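Local atomic coordinates of endo-1,4-b-d-mannanase (Trichoderma reesei, PDB entry 1QNR), a protein that probably hydrolyses internal beta-1,4-mannosidic bonds in mannans, acting as an endo-mannanase of glycoside hydrolase family 5. Residues Phe237-Tyr243 / Pro271-Tyr277; Gly254-Gln259 / Pro289-Ser294; Val18-Ala22 / Met300-Met304; Asp204-Leu209 / Tyr220-Phe226. All blocks are in the same frame, centred on the assembly; numbering follows the deposited sequence.

Contact 1. Residues Phe237-Tyr243 / Pro271-Tyr277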
loop_
_atom_site.group_PDB
_atom_site.type_symbol
_atom_site.label_atom_id
_atom_site.label_comp_id
_atom_site.label_asym_id
_atom_site.label_seq_id
_atom_site.Cartn_x
_atom_site.Cartn_y
_atom_site.Cartn_z
ATOM N N PHE A 237 -11.325 -4.416 -3.999
ATOM C CA PHE A 237 -11.480 -2.944 -4.070
ATOM C C PHE A 237 -10.352 -2.356 -4.916
ATOM O O PHE A 237 -9.334 -3.047 -5.095
ATOM C CB PHE A 237 -11.528 -2.286 -2.650
ATOM C CG PHE A 237 -10.275 -2.506 -1.831
ATOM C CD1 PHE A 237 -9.274 -1.526 -1.855
ATOM C CD2 PHE A 237 -10.166 -3.577 -0.946
ATOM C CE1 PHE A 237 -8.122 -1.657 -1.036
ATOM C CE2 PHE A 237 -9.038 -3.716 -0.114
ATOM C CZ PHE A 237 -8.017 -2.751 -0.146
ATOM N N GLY A 238 -10.525 -1.111 -5.389
ATOM C CA GLY A 238 -9.508 -0.464 -6.221
ATOM C C GLY A 238 -8.588 0.441 -5.389
ATOM O O GLY A 238 -9.008 0.953 -4.313
ATOM N N THR A 239 -7.349 0.650 -5.850
ATOM C CA THR A 239 -6.417 1.614 -5.241
ATOM C C THR A 239 -5.982 2.630 -6.288
ATOM O O THR A 239 -5.812 2.314 -7.491
ATOM C CB THR A 239 -5.103 0.907 -4.721
ATOM O OG1 THR A 239 -4.537 0.061 -5.754
ATOM C CG2 THR A 239 -5.440 0.038 -3.484
ATOM N N PHE A 240 -5.732 3.877 -5.837
ATOM C CA PHE A 240 -5.081 4.852 -6.743
ATOM C C PHE A 240 -4.229 5.826 -5.913
ATOM O O PHE A 240 -4.473 5.986 -4.701
ATOM C CB PHE A 240 -6.019 5.636 -7.661
ATOM C CG PHE A 240 -7.027 6.500 -6.936
ATOM C CD1 PHE A 240 -8.225 5.991 -6.496
ATOM C CD2 PHE A 240 -6.742 7.841 -6.702
ATOM C CE1 PHE A 240 -9.217 6.764 -5.841
ATOM C CE2 PHE A 240 -7.712 8.670 -6.014
ATOM C CZ PHE A 240 -8.945 8.091 -5.604
ATOM N N HIS A 241 -3.157 6.363 -6.515
ATOM C CA HIS A 241 -2.201 7.263 -5.846
ATOM C C HIS A 241 -2.190 8.647 -6.579
ATOM O O HIS A 241 -2.843 8.717 -7.590
ATOM C CB HIS A 241 -0.768 6.647 -5.900
ATOM C CG HIS A 241 -0.639 5.283 -5.215
ATOM N ND1 HIS A 241 0.550 4.564 -5.208
ATOM C CD2 HIS A 241 -1.505 4.458 -4.569
ATOM C CE1 HIS A 241 0.434 3.446 -4.527
ATOM N NE2 HIS A 241 -0.848 3.319 -4.154
ATOM N N LEU A 242 -1.528 9.654 -5.966
ATOM C CA LEU A 242 -1.642 10.983 -6.630
ATOM C C LEU A 242 -0.384 11.817 -6.265
ATOM O O LEU A 242 -0.156 12.215 -5.109
ATOM C CB LEU A 242 -2.862 11.749 -6.163
ATOM C CG LEU A 242 -3.024 13.238 -6.572
ATOM C CD1 LEU A 242 -3.076 13.357 -8.122
ATOM C CD2 LEU A 242 -4.319 13.823 -5.959
ATOM N N TYR A 243 0.391 12.157 -7.323
ATOM C CA TYR A 243 1.613 12.964 -7.151
ATOM C C TYR A 243 1.827 13.927 -8.323
ATOM O O TYR A 243 2.611 13.666 -9.234
ATOM C CB TYR A 243 2.847 12.042 -7.040
ATOM C CG TYR A 243 2.889 11.186 -5.733
ATOM C CD1 TYR A 243 3.273 11.762 -4.544
ATOM C CD2 TYR A 243 2.511 9.863 -5.799
ATOM C CE1 TYR A 243 3.291 10.984 -3.376
ATOM C CE2 TYR A 243 2.469 9.071 -4.643
ATOM C CZ TYR A 243 2.905 9.632 -3.475
ATOM O OH TYR A 243 3.015 8.880 -2.291
ATOM N N PRO A 271 -15.680 -0.468 -3.523
ATOM C CA PRO A 271 -15.058 0.778 -3.015
ATOM C C PRO A 271 -13.700 1.013 -3.667
ATOM O O PRO A 271 -13.038 0.089 -4.165
ATOM C CB PRO A 271 -14.826 0.488 -1.506
ATOM C CG PRO A 271 -15.323 -0.908 -1.270
ATOM C CD PRO A 271 -15.556 -1.610 -2.572
ATOM N N CYS A 272 -13.318 2.312 -3.651
ATOM C CA CYS A 272 -11.952 2.700 -3.970
ATOM C C CYS A 272 -11.269 3.224 -2.702
ATOM O O CYS A 272 -11.886 3.792 -1.773
ATOM C CB CYS A 272 -11.970 3.961 -4.855
ATOM S SG CYS A 272 -11.576 3.783 -6.619
ATOM N N VAL A 273 -9.923 3.002 -2.601
ATOM C CA VAL A 273 -9.070 3.581 -1.542
ATOM C C VAL A 273 -8.060 4.533 -2.211
ATOM O O VAL A 273 -7.304 4.127 -3.127
ATOM C CB VAL A 273 -8.315 2.511 -0.711
ATOM C CG1 VAL A 273 -7.344 3.135 0.322
ATOM C CG2 VAL A 273 -9.321 1.624 0.040
ATOM N N PHE A 274 -8.088 5.785 -1.751
ATOM C CA PHE A 274 -7.151 6.841 -2.193
ATOM C C PHE A 274 -5.866 6.594 -1.355
ATOM O O PHE A 274 -5.762 7.110 -0.218
ATOM C CB PHE A 274 -7.810 8.189 -1.951
ATOM C CG PHE A 274 -7.108 9.470 -2.269
ATOM C CD1 PHE A 274 -6.045 9.474 -3.183
ATOM C CD2 PHE A 274 -7.514 10.681 -1.702
ATOM C CE1 PHE A 274 -5.455 10.714 -3.506
ATOM C CE2 PHE A 274 -6.913 11.909 -1.991
ATOM C CZ PHE A 274 -5.886 11.906 -2.929
ATOM N N GLU A 275 -4.991 5.716 -1.837
ATOM C CA GLU A 275 -4.006 5.012 -0.988
ATOM C C GLU A 275 -2.684 5.727 -0.758
ATOM O O GLU A 275 -2.003 5.390 0.227
ATOM C CB GLU A 275 -3.760 3.628 -1.650
ATOM C CG GLU A 275 -2.794 2.704 -0.886
ATOM C CD GLU A 275 -2.592 1.365 -1.594
ATOM O OE1 GLU A 275 -2.089 1.335 -2.736
ATOM O OE2 GLU A 275 -2.880 0.322 -0.888
ATOM N N GLU A 276 -2.311 6.679 -1.630
ATOM C CA GLU A 276 -1.149 7.534 -1.396
ATOM C C GLU A 276 -1.397 8.905 -1.998
ATOM O O GLU A 276 -1.978 8.941 -3.115
ATOM C CB GLU A 276 0.158 7.029 -2.041
ATOM C CG GLU A 276 0.723 5.672 -1.583
ATOM C CD GLU A 276 2.023 5.355 -2.236
ATOM O OE1 GLU A 276 2.657 6.260 -2.883
ATOM O OE2 GLU A 276 2.521 4.196 -2.207
ATOM N N TYR A 277 -0.912 9.979 -1.393
ATOM C CA TYR A 277 -0.961 11.305 -2.053
ATOM C C TYR A 277 -0.006 12.257 -1.321
ATOM O O TYR A 277 0.226 12.121 -0.115
ATOM C CB TYR A 277 -2.380 11.891 -2.076
ATOM C CG TYR A 277 -3.075 12.016 -0.745
ATOM C CD1 TYR A 277 -2.980 13.137 0.102
ATOM C CD2 TYR A 277 -3.927 10.990 -0.261
ATOM C CE1 TYR A 277 -3.657 13.238 1.298
ATOM C CE2 TYR A 277 -4.606 11.079 0.936
ATOM C CZ TYR A 277 -4.478 12.196 1.753
ATOM O OH TYR A 277 -5.146 12.303 2.976
#
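Four backbone hydrogen bonds join Gly-238 and Phe-240 to Pro-271, Val-273 and Glu-275 as parallel strands.

Polar side chains gather around His-241. Its CG lies beside the backbone N (chi1 -60°), which carries the ring over Glu-276. NE2 gives a nearly straight bond of 2.7 Å to Glu-275 OE1, which lies in the ring plane and uses its anti lone pair. Glu-276 CG sits 3.6 Å above the His-241 ring centre, and the Glu-276 carboxylate stacks on the ring at 19°. Tyr-243 OH reaches Glu-276 OE1 at 2.7 Å, from the anti side and 29° out of the carboxylate plane. Arg-54 salt-bridges both glutamates and Glu-169 bonds His-241 ND1. With an alanine in place of His-241, Glu-275 OE1 would probably lose its N-H mate and Glu-276 the flat surface under its carboxylate.

Apolar groups fill the other face. Phe-240 CE2 meets Phe-274 CD1 at 3.4 Å, the rings near parallel but slid apart. Cys-272 SG lies at the edge of Phe-240.

Helix 253-267 links these strands, a beta-alpha-beta unit of the TIM barrel. Tyr-243 touches a bound mannose, which is consistent with this being the sugar-binding end of the barrel.

Contact 2. Residues Gly254-Gln259 / Pro289-Ser294; sequences GNGWIQ and PWQTTS
Asn-255 and Thr-293 make the polar contact between the two helices. Thr-293 OG1 is 2.8 Å from Asn-255 OD1 and 3.0 Å from Pro-289 O, so its one proton faces two acceptors. Asn-255 OD1 also lies at the Trp-290 ring edge, 3.7 Å from CD1.

Ile-258 touches the other helix with both branches. Its CD1 packs on Trp-290 CB at 3.8 Å, and its CG2 meets Thr-293 CG2 at 3.9 Å. Thr-293 OG1 stands anti to the carbonyl carbon (chi1 -60°) and CG2 anti to the N, which turns the methyl to Ile-258 and the hydroxyl to Asn-255. Gly-254 CA sits 3.9 Å from Trp-290 NE1; a side chain on Gly-254 would clash there.

Farther out, Tyr-251 O takes the proton of Trp-290 NE1, and Thr-252 O accepts one N-H of Asn-255 ND2. If an alanine replaced Asn-255, Thr-293 OG1 would probably turn to Pro-289 O alone, and Thr-252 O would lose its amide mate.

The axes of segments 254-259 and 289-294 run the same way, 23° apart and 9.4 Å at closest approach. Both belong to the outer layer of the barrel. Ile-258 and Trp-290 reach inward to Phe-274 on strand 272-277.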
loop_
_atom_site.group_PDB
_atom_site.type_symbol
_atom_site.label_atom_id
_atom_site.label_comp_id
_atom_site.label_asym_id
_atom_site.label_seq_id
_atom_site.Cartn_x
_atom_site.Cartn_y
_atom_site.Cartn_z
ATOM N N GLY A 254 -5.882 17.275 -9.248
ATOM C CA GLY A 254 -6.081 16.097 -8.393
ATOM C C GLY A 254 -7.527 15.855 -8.025
ATOM O O GLY A 254 -7.891 14.686 -7.798
ATOM N N ASN A 255 -8.362 16.906 -7.974
ATOM C CA ASN A 255 -9.774 16.685 -7.628
ATOM C C ASN A 255 -10.458 15.842 -8.699
ATOM O O ASN A 255 -11.211 14.905 -8.372
ATOM C CB ASN A 255 -10.510 18.046 -7.439
ATOM C CG ASN A 255 -9.860 18.749 -6.256
ATOM O OD1 ASN A 255 -9.957 18.355 -5.075
ATOM N ND2 ASN A 255 -9.069 19.825 -6.499
ATOM N N GLY A 256 -10.238 16.156 -9.997
ATOM C CA GLY A 256 -10.829 15.348 -11.070
ATOM C C GLY A 256 -10.278 13.914 -11.089
ATOM O O GLY A 256 -10.973 12.958 -11.447
ATOM N N TRP A 257 -8.957 13.754 -10.783
ATOM C CA TRP A 257 -8.368 12.410 -10.662
ATOM C C TRP A 257 -9.097 11.551 -9.602
ATOM O O TRP A 257 -9.403 10.362 -9.871
ATOM C CB TRP A 257 -6.880 12.557 -10.307
ATOM C CG TRP A 257 -6.074 11.291 -10.234
ATOM C CD1 TRP A 257 -5.596 10.681 -9.094
ATOM C CD2 TRP A 257 -5.573 10.492 -11.324
ATOM N NE1 TRP A 257 -4.878 9.534 -9.389
ATOM C CE2 TRP A 257 -4.835 9.431 -10.781
ATOM C CE3 TRP A 257 -5.676 10.584 -12.730
ATOM C CZ2 TRP A 257 -4.158 8.489 -11.568
ATOM C CZ3 TRP A 257 -5.049 9.628 -13.519
ATOM C CH2 TRP A 257 -4.296 8.600 -12.937
ATOM N N ILE A 258 -9.397 12.146 -8.435
ATOM C CA ILE A 258 -10.183 11.391 -7.434
ATOM C C ILE A 258 -11.568 11.068 -7.984
ATOM O O ILE A 258 -12.063 9.939 -7.822
ATOM C CB ILE A 258 -10.295 12.283 -6.147
ATOM C CG1 ILE A 258 -8.897 12.474 -5.508
ATOM C CG2 ILE A 258 -11.276 11.640 -5.165
ATOM C CD1 ILE A 258 -8.894 13.687 -4.534
ATOM N N GLN A 259 -12.277 12.086 -8.563
ATOM C CA GLN A 259 -13.652 11.854 -9.025
ATOM C C GLN A 259 -13.723 10.755 -10.116
ATOM O O GLN A 259 -14.647 9.927 -10.067
ATOM C CB GLN A 259 -14.232 13.181 -9.592
ATOM C CG GLN A 259 -14.399 14.233 -8.489
ATOM C CD GLN A 259 -14.730 15.624 -9.032
ATOM O OE1 GLN A 259 -14.299 16.019 -10.096
ATOM N NE2 GLN A 259 -15.523 16.316 -8.208
ATOM N N PRO A 289 -8.082 20.292 0.045
ATOM C CA PRO A 289 -9.177 20.118 -0.917
ATOM C C PRO A 289 -9.329 18.680 -1.444
ATOM O O PRO A 289 -10.466 18.206 -1.672
ATOM C CB PRO A 289 -8.844 21.132 -2.034
ATOM C CG PRO A 289 -7.936 22.134 -1.411
ATOM C CD PRO A 289 -7.126 21.372 -0.355
ATOM N N TRP A 290 -8.189 17.972 -1.578
ATOM C CA TRP A 290 -8.260 16.557 -1.990
ATOM C C TRP A 290 -8.973 15.649 -0.966
ATOM O O TRP A 290 -9.766 14.795 -1.327
ATOM C CB TRP A 290 -6.860 15.995 -2.255
ATOM C CG TRP A 290 -5.997 16.682 -3.276
ATOM C CD1 TRP A 290 -6.381 17.552 -4.313
ATOM C CD2 TRP A 290 -4.599 16.551 -3.421
ATOM N NE1 TRP A 290 -5.305 17.975 -5.017
ATOM C CE2 TRP A 290 -4.158 17.348 -4.517
ATOM C CE3 TRP A 290 -3.598 15.767 -2.761
ATOM C CZ2 TRP A 290 -2.832 17.454 -4.912
ATOM C CZ3 TRP A 290 -2.283 15.840 -3.163
ATOM C CH2 TRP A 290 -1.889 16.665 -4.258
ATOM N N GLN A 291 -8.664 15.916 0.311
ATOM C CA GLN A 291 -9.297 15.124 1.395
ATOM C C GLN A 291 -10.791 15.443 1.395
ATOM O O GLN A 291 -11.567 14.481 1.521
ATOM C CB GLN A 291 -8.673 15.577 2.744
ATOM C CG GLN A 291 -7.193 15.211 2.842
ATOM C CD GLN A 291 -6.637 15.529 4.228
ATOM O OE1 GLN A 291 -7.027 16.583 4.837
ATOM N NE2 GLN A 291 -5.716 14.685 4.676
ATOM N N THR A 292 -11.195 16.720 1.179
ATOM C CA THR A 292 -12.644 16.976 1.130
ATOM C C THR A 292 -13.299 16.346 -0.086
ATOM O O THR A 292 -14.424 15.770 0.029
ATOM C CB THR A 292 -12.855 18.518 1.086
ATOM O OG1 THR A 292 -12.419 19.038 2.356
ATOM C CG2 THR A 292 -14.332 18.873 0.857
ATOM N N THR A 293 -12.675 16.384 -1.257
ATOM C CA THR A 293 -13.234 15.701 -2.425
ATOM C C THR A 293 -13.427 14.215 -2.153
ATOM O O THR A 293 -14.490 13.627 -2.451
ATOM C CB THR A 293 -12.361 15.997 -3.654
ATOM O OG1 THR A 293 -12.310 17.419 -3.930
ATOM C CG2 THR A 293 -12.815 15.257 -4.909
ATOM N N SER A 294 -12.390 13.549 -1.606
ATOM C CA SER A 294 -12.494 12.088 -1.363
ATOM C C SER A 294 -13.595 11.776 -0.379
ATOM O O SER A 294 -14.457 10.908 -0.656
ATOM C CB SER A 294 -11.091 11.628 -0.850
ATOM O OG SER A 294 -11.121 10.190 -0.725
#

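Contact 3. Residues Val18-Ala22 / Met300-Met304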
loop_
_atom_site.group_PDB
_atom_site.type_symbol
_atom_site.label_atom_id
_atom_site.label_comp_id
_atom_site.label_asym_id
_atom_site.label_seq_id
_atom_site.Cartn_x
_atom_site.Cartn_y
_atom_site.Cartn_z
ATOM N N VAL A 18 -19.404 0.490 9.993
ATOM C CA VAL A 18 -19.449 0.716 8.562
ATOM C C VAL A 18 -19.391 2.208 8.311
ATOM O O VAL A 18 -20.134 3.071 8.802
ATOM C CB VAL A 18 -20.751 0.133 7.944
ATOM C CG1 VAL A 18 -20.810 0.428 6.461
ATOM C CG2 VAL A 18 -20.763 -1.380 8.221
ATOM N N GLY A 19 -18.393 2.618 7.493
ATOM C CA GLY A 19 -18.257 4.038 7.161
ATOM C C GLY A 19 -16.820 4.418 6.667
ATOM O O GLY A 19 -15.927 3.577 6.712
ATOM N N TYR A 20 -16.706 5.620 6.160
ATOM C CA TYR A 20 -15.419 6.146 5.639
ATOM C C TYR A 20 -14.316 6.121 6.699
ATOM O O TYR A 20 -14.577 6.379 7.879
ATOM C CB TYR A 20 -15.683 7.610 5.234
ATOM C CG TYR A 20 -14.524 8.200 4.389
ATOM C CD1 TYR A 20 -13.433 8.834 4.962
ATOM C CD2 TYR A 20 -14.617 8.131 2.989
ATOM C CE1 TYR A 20 -12.398 9.395 4.178
ATOM C CE2 TYR A 20 -13.593 8.664 2.169
ATOM C CZ TYR A 20 -12.508 9.278 2.767
ATOM O OH TYR A 20 -11.485 9.847 2.005
ATOM N N PHE A 21 -13.053 5.811 6.264
ATOM C CA PHE A 21 -11.931 5.800 7.207
ATOM C C PHE A 21 -10.809 6.704 6.711
ATOM O O PHE A 21 -10.604 6.903 5.496
ATOM C CB PHE A 21 -11.368 4.369 7.409
ATOM C CG PHE A 21 -10.522 3.825 6.266
ATOM C CD1 PHE A 21 -9.163 4.083 6.150
ATOM C CD2 PHE A 21 -11.130 3.031 5.285
ATOM C CE1 PHE A 21 -8.423 3.609 5.046
ATOM C CE2 PHE A 21 -10.389 2.531 4.194
ATOM C CZ PHE A 21 -9.028 2.778 4.095
ATOM N N ALA A 22 -10.041 7.226 7.679
ATOM C CA ALA A 22 -8.731 7.846 7.361
ATOM C C ALA A 22 -7.625 6.940 7.868
ATOM O O ALA A 22 -7.696 6.363 8.963
ATOM C CB ALA A 22 -8.570 9.252 7.971
ATOM N N MET A 300 -15.921 6.311 -2.873
ATOM C CA MET A 300 -14.720 6.325 -2.038
ATOM C C MET A 300 -14.953 5.663 -0.675
ATOM O O MET A 300 -15.934 5.973 0.008
ATOM C CB MET A 300 -14.209 7.743 -1.764
ATOM C CG MET A 300 -13.760 8.469 -3.021
ATOM S SD MET A 300 -12.464 7.602 -3.981
ATOM C CE MET A 300 -11.330 7.165 -2.616
ATOM N N GLY A 301 -14.098 4.742 -0.265
ATOM C CA GLY A 301 -14.159 4.137 1.057
ATOM C C GLY A 301 -13.215 4.656 2.078
ATOM O O GLY A 301 -13.440 4.525 3.305
ATOM N N GLY A 302 -12.127 5.313 1.641
ATOM C CA GLY A 302 -11.204 5.945 2.671
ATOM C C GLY A 302 -9.997 6.526 1.900
ATOM O O GLY A 302 -9.882 6.399 0.693
ATOM N N ASP A 303 -9.103 7.183 2.696
ATOM C CA ASP A 303 -7.880 7.798 2.126
ATOM C C ASP A 303 -6.705 7.725 3.108
ATOM O O ASP A 303 -6.912 7.608 4.330
ATOM C CB ASP A 303 -8.086 9.287 1.720
ATOM C CG ASP A 303 -8.205 10.191 2.975
ATOM O OD1 ASP A 303 -7.175 10.660 3.500
ATOM O OD2 ASP A 303 -9.364 10.455 3.378
ATOM N N MET A 304 -5.471 7.646 2.532
ATOM C CA MET A 304 -4.225 7.471 3.344
ATOM C C MET A 304 -3.161 8.363 2.772
ATOM O O MET A 304 -2.598 8.124 1.672
ATOM C CB MET A 304 -3.759 5.981 3.265
ATOM C CG MET A 304 -4.921 5.046 3.672
ATOM S SD MET A 304 -4.658 3.271 3.450
ATOM C CE MET A 304 -3.457 3.028 4.712
HETATM O O HOH W 1 -15.457 2.818 4.078
#
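Phe-21 pairs with Gly-302, and Ala-22 with Asp-303, where the first and last parallel strands of the TIM barrel meet and close it. Two backbone bonds hold the register. Phe-21 N reaches Gly-301 O at 3.2 Å, and Asp-303 N reaches Phe-21 O at 3.2 Å.

The tight part centres on Gly-302. Its CA lies over one face of Tyr-20, 3.7 Å from the ring centroid, and over one face of Phe-21, 3.9 Å from that centroid. A side chain at Gly-302 would run into Phe-21 CE2. Phe-21 CE1 meets Met-304 CG at 4.0 Å, and Met-304 SD sits at the edge of the same ring, a Met-aromatic contact. Beyond Gly-302, Phe-21 packs on Val-52 and Val-273, among the side chains of the neighbouring strands.

Contact thins toward Gly-19, which is partly exposed. There the backbones move apart, and a water takes over from direct bonding. It donates to Gly-19 O at 2.8 Å and to Gly-301 O at 2.8 Å. Gly-301 O therefore accepts from both this water and Phe-21 N.

Tyr-20 ties the loop back to the buried side. Its CG stands anti to the backbone N (chi1 -168°), which lays one face of the ring over Gly-302 CA and carries the hydroxyl to Asp-303. That carboxylate is buried and well supplied with partners. Tyr-277 bonds OD1, and His-339 bonds OD2. Ser-294 OG bonds the Tyr-20 hydroxyl. Tyr-20 OH donates to the anti lone pair of Asp-303 OD2 at 2.6 Å.

Contact 4. Residues Asp204-Leu209 / Tyr220-Phe226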
loop_
_atom_site.group_PDB
_atom_site.type_symbol
_atom_site.label_atom_id
_atom_site.label_comp_id
_atom_site.label_asym_id
_atom_site.label_seq_id
_atom_site.Cartn_x
_atom_site.Cartn_y
_atom_site.Cartn_z
ATOM N N ASP A 204 -1.802 -0.736 -7.460
ATOM C CA ASP A 204 -1.435 0.200 -8.541
ATOM C C ASP A 204 -1.790 1.630 -8.210
ATOM O O ASP A 204 -2.574 2.006 -7.330
ATOM C CB ASP A 204 -2.145 -0.278 -9.843
ATOM C CG ASP A 204 -3.643 -0.159 -9.687
ATOM O OD1 ASP A 204 -4.227 -0.763 -8.730
ATOM O OD2 ASP A 204 -4.315 0.559 -10.500
ATOM N N GLU A 205 -1.143 2.501 -9.037
ATOM C CA GLU A 205 -1.353 3.971 -8.948
ATOM C C GLU A 205 -2.654 4.488 -9.510
ATOM O O GLU A 205 -3.037 5.683 -9.374
ATOM C CB GLU A 205 -0.181 4.644 -9.632
ATOM C CG GLU A 205 1.200 4.340 -8.988
ATOM C CD GLU A 205 2.324 4.685 -9.983
ATOM O OE1 GLU A 205 2.559 3.719 -10.773
ATOM O OE2 GLU A 205 2.905 5.809 -10.074
ATOM N N GLY A 206 -3.357 3.637 -10.340
ATOM C CA GLY A 206 -4.568 4.061 -11.027
ATOM C C GLY A 206 -4.340 4.531 -12.475
ATOM O O GLY A 206 -5.275 5.123 -13.060
ATOM N N LEU A 207 -3.124 4.379 -13.004
ATOM C CA LEU A 207 -2.860 4.933 -14.343
ATOM C C LEU A 207 -3.721 4.175 -15.375
ATOM O O LEU A 207 -3.987 2.975 -15.291
ATOM C CB LEU A 207 -1.365 4.815 -14.711
ATOM C CG LEU A 207 -0.408 5.337 -13.577
ATOM C CD1 LEU A 207 1.066 5.154 -14.057
ATOM C CD2 LEU A 207 -0.656 6.799 -13.209
ATOM N N GLY A 208 -4.114 4.909 -16.437
ATOM C CA GLY A 208 -4.833 4.337 -17.584
ATOM C C GLY A 208 -6.321 4.395 -17.395
ATOM O O GLY A 208 -6.945 3.414 -16.885
ATOM N N LEU A 209 -7.002 5.493 -17.736
ATOM C CA LEU A 209 -8.473 5.652 -17.515
ATOM C C LEU A 209 -8.960 6.683 -18.527
ATOM O O LEU A 209 -8.479 7.827 -18.555
ATOM C CB LEU A 209 -8.692 6.017 -16.017
ATOM C CG LEU A 209 -10.139 6.208 -15.578
ATOM C CD1 LEU A 209 -11.037 5.028 -15.824
ATOM C CD2 LEU A 209 -10.227 6.724 -14.144
ATOM N N TYR A 220 -2.123 5.167 -21.550
ATOM C CA TYR A 220 -1.842 3.739 -21.388
ATOM C C TYR A 220 -0.404 3.400 -21.697
ATOM O O TYR A 220 -0.091 2.377 -22.360
ATOM C CB TYR A 220 -2.837 2.915 -22.246
ATOM C CG TYR A 220 -4.268 3.108 -21.785
ATOM C CD1 TYR A 220 -4.844 2.441 -20.702
ATOM C CD2 TYR A 220 -5.061 4.114 -22.394
ATOM C CE1 TYR A 220 -6.140 2.610 -20.296
ATOM C CE2 TYR A 220 -6.368 4.336 -21.962
ATOM C CZ TYR A 220 -6.899 3.593 -20.912
ATOM O OH TYR A 220 -8.206 3.745 -20.523
ATOM N N GLY A 221 0.576 4.175 -21.257
ATOM C CA GLY A 221 1.964 3.904 -21.479
ATOM C C GLY A 221 2.693 3.100 -20.392
ATOM O O GLY A 221 3.875 2.798 -20.549
ATOM N N GLU A 222 1.983 2.828 -19.267
ATOM C CA GLU A 222 2.617 2.139 -18.117
ATOM C C GLU A 222 2.049 0.749 -17.931
ATOM O O GLU A 222 2.297 0.133 -16.862
ATOM C CB GLU A 222 2.526 2.996 -16.834
ATOM C CG GLU A 222 3.220 4.373 -16.980
ATOM C CD GLU A 222 4.704 4.284 -17.283
ATOM O OE1 GLU A 222 5.367 3.235 -17.100
ATOM O OE2 GLU A 222 5.261 5.326 -17.769
ATOM N N GLY A 223 1.353 0.204 -18.958
ATOM C CA GLY A 223 0.894 -1.187 -18.834
ATOM C C GLY A 223 -0.337 -1.437 -17.973
ATOM O O GLY A 223 -0.615 -2.631 -17.710
ATOM N N THR A 224 -1.009 -0.361 -17.479
ATOM C CA THR A 224 -2.203 -0.635 -16.619
ATOM C C THR A 224 -3.450 0.018 -17.163
ATOM O O THR A 224 -3.355 1.085 -17.815
ATOM C CB THR A 224 -1.952 -0.154 -15.155
ATOM O OG1 THR A 224 -1.683 1.274 -15.130
ATOM C CG2 THR A 224 -0.720 -0.844 -14.526
ATOM N N ASP A 225 -4.589 -0.691 -17.029
ATOM C CA ASP A 225 -5.913 -0.198 -17.432
ATOM C C ASP A 225 -6.764 -0.286 -16.152
ATOM O O ASP A 225 -7.098 -1.401 -15.720
ATOM C CB ASP A 225 -6.435 -1.078 -18.585
ATOM C CG ASP A 225 -7.795 -0.627 -19.109
ATOM O OD1 ASP A 225 -8.664 -0.232 -18.320
ATOM O OD2 ASP A 225 -8.041 -0.663 -20.357
ATOM N N PHE A 226 -7.031 0.869 -15.537
ATOM C CA PHE A 226 -7.725 0.870 -14.234
ATOM C C PHE A 226 -9.060 0.171 -14.232
ATOM O O PHE A 226 -9.342 -0.673 -13.329
ATOM C CB PHE A 226 -7.915 2.321 -13.714
ATOM C CG PHE A 226 -8.440 2.372 -12.305
ATOM C CD1 PHE A 226 -7.589 2.024 -11.249
ATOM C CD2 PHE A 226 -9.740 2.795 -12.043
ATOM C CE1 PHE A 226 -8.043 2.130 -9.936
ATOM C CE2 PHE A 226 -10.193 2.854 -10.700
ATOM C CZ PHE A 226 -9.345 2.484 -9.632
HETATM O O HOH W 2 -1.264 2.166 -12.388
HETATM O O HOH W 3 -9.347 2.210 -17.525
#
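The long loop between strand 199-201 and helix 226-230 folds back on itself, near a bound mannose, at what is probably the sugar-binding end of the barrel, with Gly-208 against Thr-224 and Phe-226.

Two direct hydrogen bonds hold the turns together. Phe-226 N gives to Gly-208 O at 2.9 Å, in the carbonyl plane. Thr-224 OG1 gives to Leu-207 O at 2.9 Å, from well above that carbonyl plane. The Thr-224 hydroxyl sits between its own backbone N and carbonyl carbon (chi1 60°), which points it at Leu-207. One water accepts from Leu-207 N and donates to Thr-224 OG1, 2.9 Å from the hydroxyl. A second water donates to Gly-208 O and Asp-225 OD1, 2.7 Å from the carboxylate. Asp-225 is the N-cap of helix 226-230, and its OD1 also takes Lys-228 N.

Tyr-220 CE1 lies 3.4 Å from Gly-208 C. A side chain at Gly-208 would strike Thr-224 O and Tyr-220 CD1. The Leu-207 and Glu-222 side chains lie side by side, Leu-207 CD1 3.7 Å from Glu-222 CG. The Phe-226 ring has Asp-204 OD2 at its edge, 3.7 Å from CD1.

The carboxylates of Glu-205 and Glu-222 have partners outside the two segments. Glu-222 OE2 bonds Tyr-216, and Glu-222 OE1 bonds Asn-173. Glu-205 OE2 salt-bridges Arg-171 and bonds O6 of a bound mannose. Two direct bonds, one from the Thr-224 hydroxyl, and two waters join the segments beside the packing of Phe-226, which probably fixes the loop shape that presents Glu-205 to the sugar.

From the N terminus, residues 18-22 open contact 3, which closes only at 300-304. It thereby encloses the other three and joins the first and last barrel strands. Contact 4 closes a short loop after strand 199-201 and ends before contact 1 begins. Contacts 1 and 2 then cross, since segment 254-259 falls between the strands of contact 1 and segment 289-294 follows them. Contact 1 is the common neighbour. Its strand 272-277 lies beside strand 300-309 of contact 3. Its strand 238-242 bonds the 204-209 loop through His-241 N and Glu-205 O. Its outward side chains meet the helices of contact 2. Contacts 3 and 4 do not touch.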